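Local coordinates for polygalacturonase (Pectobacterium carotovorum subsp. carotovorum, PDB 1BHE), which hydrolyses the alpha-1,4-galacturonosyl links of polygalacturonic acid in plant cell walls, contributing to maceration and soft rot of plant tissue, at residues Ser61-Ala75 with Thr108-Gln122. Sequence-based numbering, arbitrary orientation.
Sequences SGVSLLIDKGVTLRA and TTNSGIYGPGTIDGQ
Leu-65 and Ile-67 on one side and Gly-112 and Tyr-114 on the other exchange backbone bonds in a parallel ladder: Leu-65 N reaches Gly-112 O, Tyr-114 N reaches Leu-65 O at 2.8 Å, and Ile-67 N reaches Tyr-114 O. Leu-65 O also lies at the edge of the Tyr-114 ring, in its plane. A second ladder pairs 72-75 with 118-120, its register shifted by two residues: Thr-118 N donates to Val-71 O, Leu-73 N to Thr-118 O, Asp-120 N to Leu-73 O and Ala-75 N to Asp-120 O. At the bend between them Ile-67 O accepts Gly-117 N from well above the carbonyl plane (49°), while Ile-67 CD1 meets Ile-119 CG1 at a tight 3.5 Å, the two side chains crossing at about a right angle.

Side chains and waters add further links. In the loops ahead of the first ladder, Ser-61 OG, turned anti to its own nitrogen (chi1 -175°), receives Thr-109 N at 2.9 Å. Water 2 links Ser-64 OG to Tyr-114 OH, and water 4 joins Val-71 O to Thr-118 OG1. Arg-74 NE donates to Asp-120 OD2 at 3.2 Å in a salt bridge whose guanidinium and carboxylate planes stand 80° apart; water 5 spans Arg-74 NH2 and the same OD2. Asp-120 OD1 takes Gln-122 N, forming an Asx turn, and Gln-122 NE2 grips Ala-75 O at 2.8 Å, nearly straight.

These bonds join successive coils of the right-handed parallel beta-helix characteristic of family 28. Strands 64-67 and 112-114 lie between 41-45 and 162-165; around the bend, 72-75 and 118-120 lie between 51-58 and 167-170.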
loop_
_atom_site.group_PDB
_atom_site.type_symbol
_atom_site.label_atom_id
_atom_site.label_comp_id
_atom_site.label_asym_id
_atom_site.label_seq_id
_atom_site.Cartn_x
_atom_site.Cartn_y
_atom_site.Cartn_z
ATOM N N SER A 61 -0.920 13.497 17.010
ATOM C CA SER A 61 -0.112 14.361 16.161
ATOM C C SER A 61 1.231 14.670 16.820
ATOM O O SER A 61 1.264 15.017 18.001
ATOM C CB SER A 61 -0.819 15.704 15.920
ATOM O OG SER A 61 -0.056 16.478 15.000
ATOM N N GLY A 62 2.315 14.558 16.067
ATOM C CA GLY A 62 3.654 14.841 16.570
ATOM C C GLY A 62 4.273 13.726 17.394
ATOM O O GLY A 62 5.403 13.846 17.877
ATOM N N VAL A 63 3.538 12.655 17.633
ATOM C CA VAL A 63 3.963 11.504 18.418
ATOM C C VAL A 63 4.239 10.319 17.502
ATOM O O VAL A 63 3.628 10.146 16.445
ATOM C CB VAL A 63 2.884 11.152 19.462
ATOM C CG1 VAL A 63 3.220 9.903 20.259
ATOM C CG2 VAL A 63 2.646 12.332 20.398
ATOM N N SER A 64 5.202 9.475 17.891
ATOM C CA SER A 64 5.583 8.331 17.081
ATOM C C SER A 64 5.597 7.035 17.893
ATOM O O SER A 64 5.511 7.034 19.119
ATOM C CB SER A 64 6.985 8.555 16.491
ATOM O OG SER A 64 7.027 9.664 15.606
ATOM N N LEU A 65 5.740 5.926 17.175
ATOM C CA LEU A 65 5.857 4.606 17.763
ATOM C C LEU A 65 7.227 4.054 17.346
ATOM O O LEU A 65 7.598 4.162 16.176
ATOM C CB LEU A 65 4.805 3.623 17.283
ATOM C CG LEU A 65 3.703 3.130 18.199
ATOM C CD1 LEU A 65 2.972 1.953 17.545
ATOM C CD2 LEU A 65 4.185 2.739 19.586
ATOM N N LEU A 66 7.925 3.473 18.294
ATOM C CA LEU A 66 9.237 2.881 18.059
ATOM C C LEU A 66 9.226 1.439 18.560
ATOM O O LEU A 66 8.876 1.205 19.717
ATOM C CB LEU A 66 10.306 3.689 18.799
ATOM C CG LEU A 66 11.697 3.052 18.912
ATOM C CD1 LEU A 66 12.254 2.744 17.531
ATOM C CD2 LEU A 66 12.638 3.970 19.686
ATOM N N ILE A 67 9.498 0.484 17.679
ATOM C CA ILE A 67 9.446 -0.939 18.035
ATOM C C ILE A 67 10.849 -1.531 17.948
ATOM O O ILE A 67 11.479 -1.474 16.895
ATOM C CB ILE A 67 8.509 -1.727 17.104
ATOM C CG1 ILE A 67 7.183 -0.987 16.897
ATOM C CG2 ILE A 67 8.242 -3.130 17.642
ATOM C CD1 ILE A 67 6.295 -1.571 15.819
ATOM N N ASP A 68 11.380 -2.037 19.051
ATOM C CA ASP A 68 12.743 -2.554 19.081
ATOM C C ASP A 68 12.974 -3.780 18.200
ATOM O O ASP A 68 12.071 -4.570 17.933
ATOM C CB ASP A 68 13.109 -2.957 20.513
ATOM C CG ASP A 68 13.414 -1.830 21.461
ATOM O OD1 ASP A 68 13.300 -0.639 21.104
ATOM O OD2 ASP A 68 13.776 -2.141 22.625
ATOM N N LYS A 69 14.238 -3.984 17.823
ATOM C CA LYS A 69 14.644 -5.189 17.115
ATOM C C LYS A 69 14.163 -6.403 17.913
ATOM O O LYS A 69 14.252 -6.401 19.140
ATOM C CB LYS A 69 16.162 -5.318 16.965
ATOM C CG LYS A 69 16.955 -4.051 16.757
ATOM C CD LYS A 69 18.099 -4.255 15.770
ATOM C CE LYS A 69 18.795 -2.953 15.419
ATOM N NZ LYS A 69 19.273 -2.953 14.001
ATOM N N GLY A 70 13.624 -7.409 17.247
ATOM C CA GLY A 70 13.141 -8.608 17.909
ATOM C C GLY A 70 11.811 -8.479 18.624
ATOM O O GLY A 70 11.362 -9.456 19.239
ATOM N N VAL A 71 11.195 -7.302 18.650
ATOM C CA VAL A 71 9.923 -7.102 19.331
ATOM C C VAL A 71 8.829 -7.059 18.260
ATOM O O VAL A 71 9.085 -6.604 17.143
ATOM C CB VAL A 71 9.913 -5.815 20.172
ATOM C CG1 VAL A 71 8.537 -5.449 20.708
ATOM C CG2 VAL A 71 10.879 -5.953 21.351
ATOM N N THR A 72 7.655 -7.555 18.619
ATOM C CA THR A 72 6.529 -7.570 17.694
ATOM C C THR A 72 5.317 -6.884 18.319
ATOM O O THR A 72 4.974 -7.165 19.470
ATOM C CB THR A 72 6.148 -9.019 17.329
ATOM O OG1 THR A 72 7.290 -9.689 16.765
ATOM C CG2 THR A 72 5.017 -9.062 16.315
ATOM N N LEU A 73 4.690 -5.984 17.575
ATOM C CA LEU A 73 3.405 -5.401 17.991
ATOM C C LEU A 73 2.392 -6.208 17.170
ATOM O O LEU A 73 2.374 -6.090 15.940
ATOM C CB LEU A 73 3.354 -3.914 17.703
ATOM C CG LEU A 73 2.000 -3.211 17.850
ATOM C CD1 LEU A 73 1.498 -3.283 19.287
ATOM C CD2 LEU A 73 2.090 -1.756 17.409
ATOM N N ARG A 74 1.626 -7.059 17.824
ATOM C CA ARG A 74 0.698 -7.960 17.154
ATOM C C ARG A 74 -0.772 -7.665 17.381
ATOM O O ARG A 74 -1.225 -7.504 18.515
ATOM C CB ARG A 74 1.018 -9.383 17.649
ATOM C CG ARG A 74 0.268 -10.518 16.967
ATOM C CD ARG A 74 0.718 -11.870 17.533
ATOM N NE ARG A 74 2.067 -12.187 17.074
ATOM C CZ ARG A 74 2.931 -12.988 17.691
ATOM N NH1 ARG A 74 2.626 -13.599 18.823
ATOM N NH2 ARG A 74 4.131 -13.170 17.160
ATOM N N ALA A 75 -1.520 -7.615 16.277
ATOM C CA ALA A 75 -2.954 -7.350 16.329
ATOM C C ALA A 75 -3.711 -8.562 16.862
ATOM O O ALA A 75 -3.521 -9.680 16.364
ATOM C CB ALA A 75 -3.465 -6.959 14.944
ATOM N N THR A 108 -2.622 14.278 11.715
ATOM C CA THR A 108 -1.345 14.361 12.405
ATOM C C THR A 108 -0.327 15.131 11.566
ATOM O O THR A 108 -0.416 15.203 10.341
ATOM C CB THR A 108 -0.742 12.972 12.713
ATOM O OG1 THR A 108 -0.466 12.288 11.476
ATOM C CG2 THR A 108 -1.729 12.130 13.514
ATOM N N THR A 109 0.647 15.703 12.262
ATOM C CA THR A 109 1.740 16.433 11.627
ATOM C C THR A 109 3.033 15.905 12.249
ATOM O O THR A 109 3.141 15.844 13.477
ATOM C CB THR A 109 1.640 17.952 11.810
ATOM O OG1 THR A 109 0.430 18.446 11.220
ATOM C CG2 THR A 109 2.833 18.663 11.186
ATOM N N ASN A 110 3.989 15.452 11.451
ATOM C CA ASN A 110 5.250 14.931 11.966
ATOM C C ASN A 110 5.083 13.702 12.850
ATOM O O ASN A 110 5.798 13.561 13.858
ATOM C CB ASN A 110 6.024 16.028 12.719
ATOM C CG ASN A 110 6.350 17.220 11.838
ATOM O OD1 ASN A 110 6.624 17.072 10.648
ATOM N ND2 ASN A 110 6.327 18.415 12.423
ATOM N N SER A 111 4.161 12.800 12.521
ATOM C CA SER A 111 3.982 11.574 13.292
ATOM C C SER A 111 4.685 10.444 12.539
ATOM O O SER A 111 4.919 10.568 11.324
ATOM C CB SER A 111 2.511 11.227 13.519
ATOM O OG SER A 111 1.906 12.157 14.409
ATOM N N GLY A 112 4.970 9.332 13.232
ATOM C CA GLY A 112 5.694 8.280 12.515
ATOM C C GLY A 112 5.736 6.944 13.230
ATOM O O GLY A 112 5.347 6.820 14.383
ATOM N N ILE A 113 6.153 5.915 12.505
ATOM C CA ILE A 113 6.268 4.537 12.998
ATOM C C ILE A 113 7.660 4.035 12.614
ATOM O O ILE A 113 8.057 4.137 11.450
ATOM C CB ILE A 113 5.187 3.645 12.379
ATOM C CG1 ILE A 113 3.791 4.002 12.921
ATOM C CG2 ILE A 113 5.468 2.161 12.611
ATOM C CD1 ILE A 113 2.664 3.421 12.089
ATOM N N TYR A 114 8.433 3.605 13.601
ATOM C CA TYR A 114 9.834 3.235 13.426
ATOM C C TYR A 114 10.128 1.828 13.941
ATOM O O TYR A 114 9.546 1.432 14.958
ATOM C CB TYR A 114 10.732 4.231 14.204
ATOM C CG TYR A 114 10.596 5.667 13.733
ATOM C CD1 TYR A 114 9.544 6.470 14.162
ATOM C CD2 TYR A 114 11.481 6.202 12.813
ATOM C CE1 TYR A 114 9.371 7.752 13.668
ATOM C CE2 TYR A 114 11.335 7.493 12.329
ATOM C CZ TYR A 114 10.269 8.256 12.756
ATOM O OH TYR A 114 10.122 9.540 12.280
ATOM N N GLY A 115 11.016 1.099 13.280
ATOM C CA GLY A 115 11.441 -0.229 13.722
ATOM C C GLY A 115 12.845 -0.179 14.327
ATOM O O GLY A 115 13.177 0.769 15.027
ATOM N N PRO A 116 13.605 -1.264 14.179
ATOM C CA PRO A 116 13.324 -2.350 13.281
ATOM C C PRO A 116 12.566 -3.559 13.783
ATOM O O PRO A 116 12.703 -4.649 13.214
ATOM C CB PRO A 116 14.734 -2.786 12.827
ATOM C CG PRO A 116 15.550 -2.600 14.061
ATOM C CD PRO A 116 14.981 -1.389 14.749
ATOM N N GLY A 117 11.675 -3.359 14.734
ATOM C CA GLY A 117 10.722 -4.369 15.160
ATOM C C GLY A 117 9.703 -4.627 14.046
ATOM O O GLY A 117 9.801 -4.133 12.926
ATOM N N THR A 118 8.720 -5.450 14.376
ATOM C CA THR A 118 7.673 -5.890 13.477
ATOM C C THR A 118 6.263 -5.569 13.949
ATOM O O THR A 118 5.959 -5.591 15.137
ATOM C CB THR A 118 7.782 -7.443 13.387
ATOM O OG1 THR A 118 9.079 -7.778 12.868
ATOM C CG2 THR A 118 6.718 -8.052 12.497
ATOM N N ILE A 119 5.389 -5.303 12.984
ATOM C CA ILE A 119 3.959 -5.141 13.215
ATOM C C ILE A 119 3.315 -6.336 12.488
ATOM O O ILE A 119 3.516 -6.498 11.282
ATOM C CB ILE A 119 3.379 -3.823 12.700
ATOM C CG1 ILE A 119 4.053 -2.651 13.423
ATOM C CG2 ILE A 119 1.864 -3.795 12.908
ATOM C CD1 ILE A 119 3.692 -1.274 12.906
ATOM N N ASP A 120 2.655 -7.202 13.237
ATOM C CA ASP A 120 2.052 -8.415 12.701
ATOM C C ASP A 120 0.530 -8.373 12.797
ATOM O O ASP A 120 -0.026 -8.294 13.894
ATOM C CB ASP A 120 2.591 -9.615 13.486
ATOM C CG ASP A 120 2.003 -10.960 13.134
ATOM O OD1 ASP A 120 1.273 -11.108 12.137
ATOM O OD2 ASP A 120 2.291 -11.916 13.897
ATOM N N GLY A 121 -0.130 -8.461 11.643
ATOM C CA GLY A 121 -1.582 -8.399 11.599
ATOM C C GLY A 121 -2.297 -9.707 11.878
ATOM O O GLY A 121 -3.526 -9.726 12.025
ATOM N N GLN A 122 -1.597 -10.835 11.881
ATOM C CA GLN A 122 -2.221 -12.140 12.083
ATOM C C GLN A 122 -3.360 -12.364 11.094
ATOM O O GLN A 122 -4.431 -12.860 11.455
ATOM C CB GLN A 122 -2.770 -12.272 13.506
ATOM C CG GLN A 122 -1.763 -12.144 14.630
ATOM C CD GLN A 122 -2.146 -12.978 15.839
ATOM O OE1 GLN A 122 -1.748 -14.140 15.928
ATOM N NE2 GLN A 122 -2.937 -12.420 16.749
HETATM O O HOH W 1 7.658 14.528 15.498
HETATM O O HOH W 2 7.985 11.032 13.067
HETATM O O HOH W 3 13.156 -7.270 14.345
HETATM O O HOH W 4 10.443 -8.202 15.355
HETATM O O HOH W 5 4.834 -12.679 14.552
#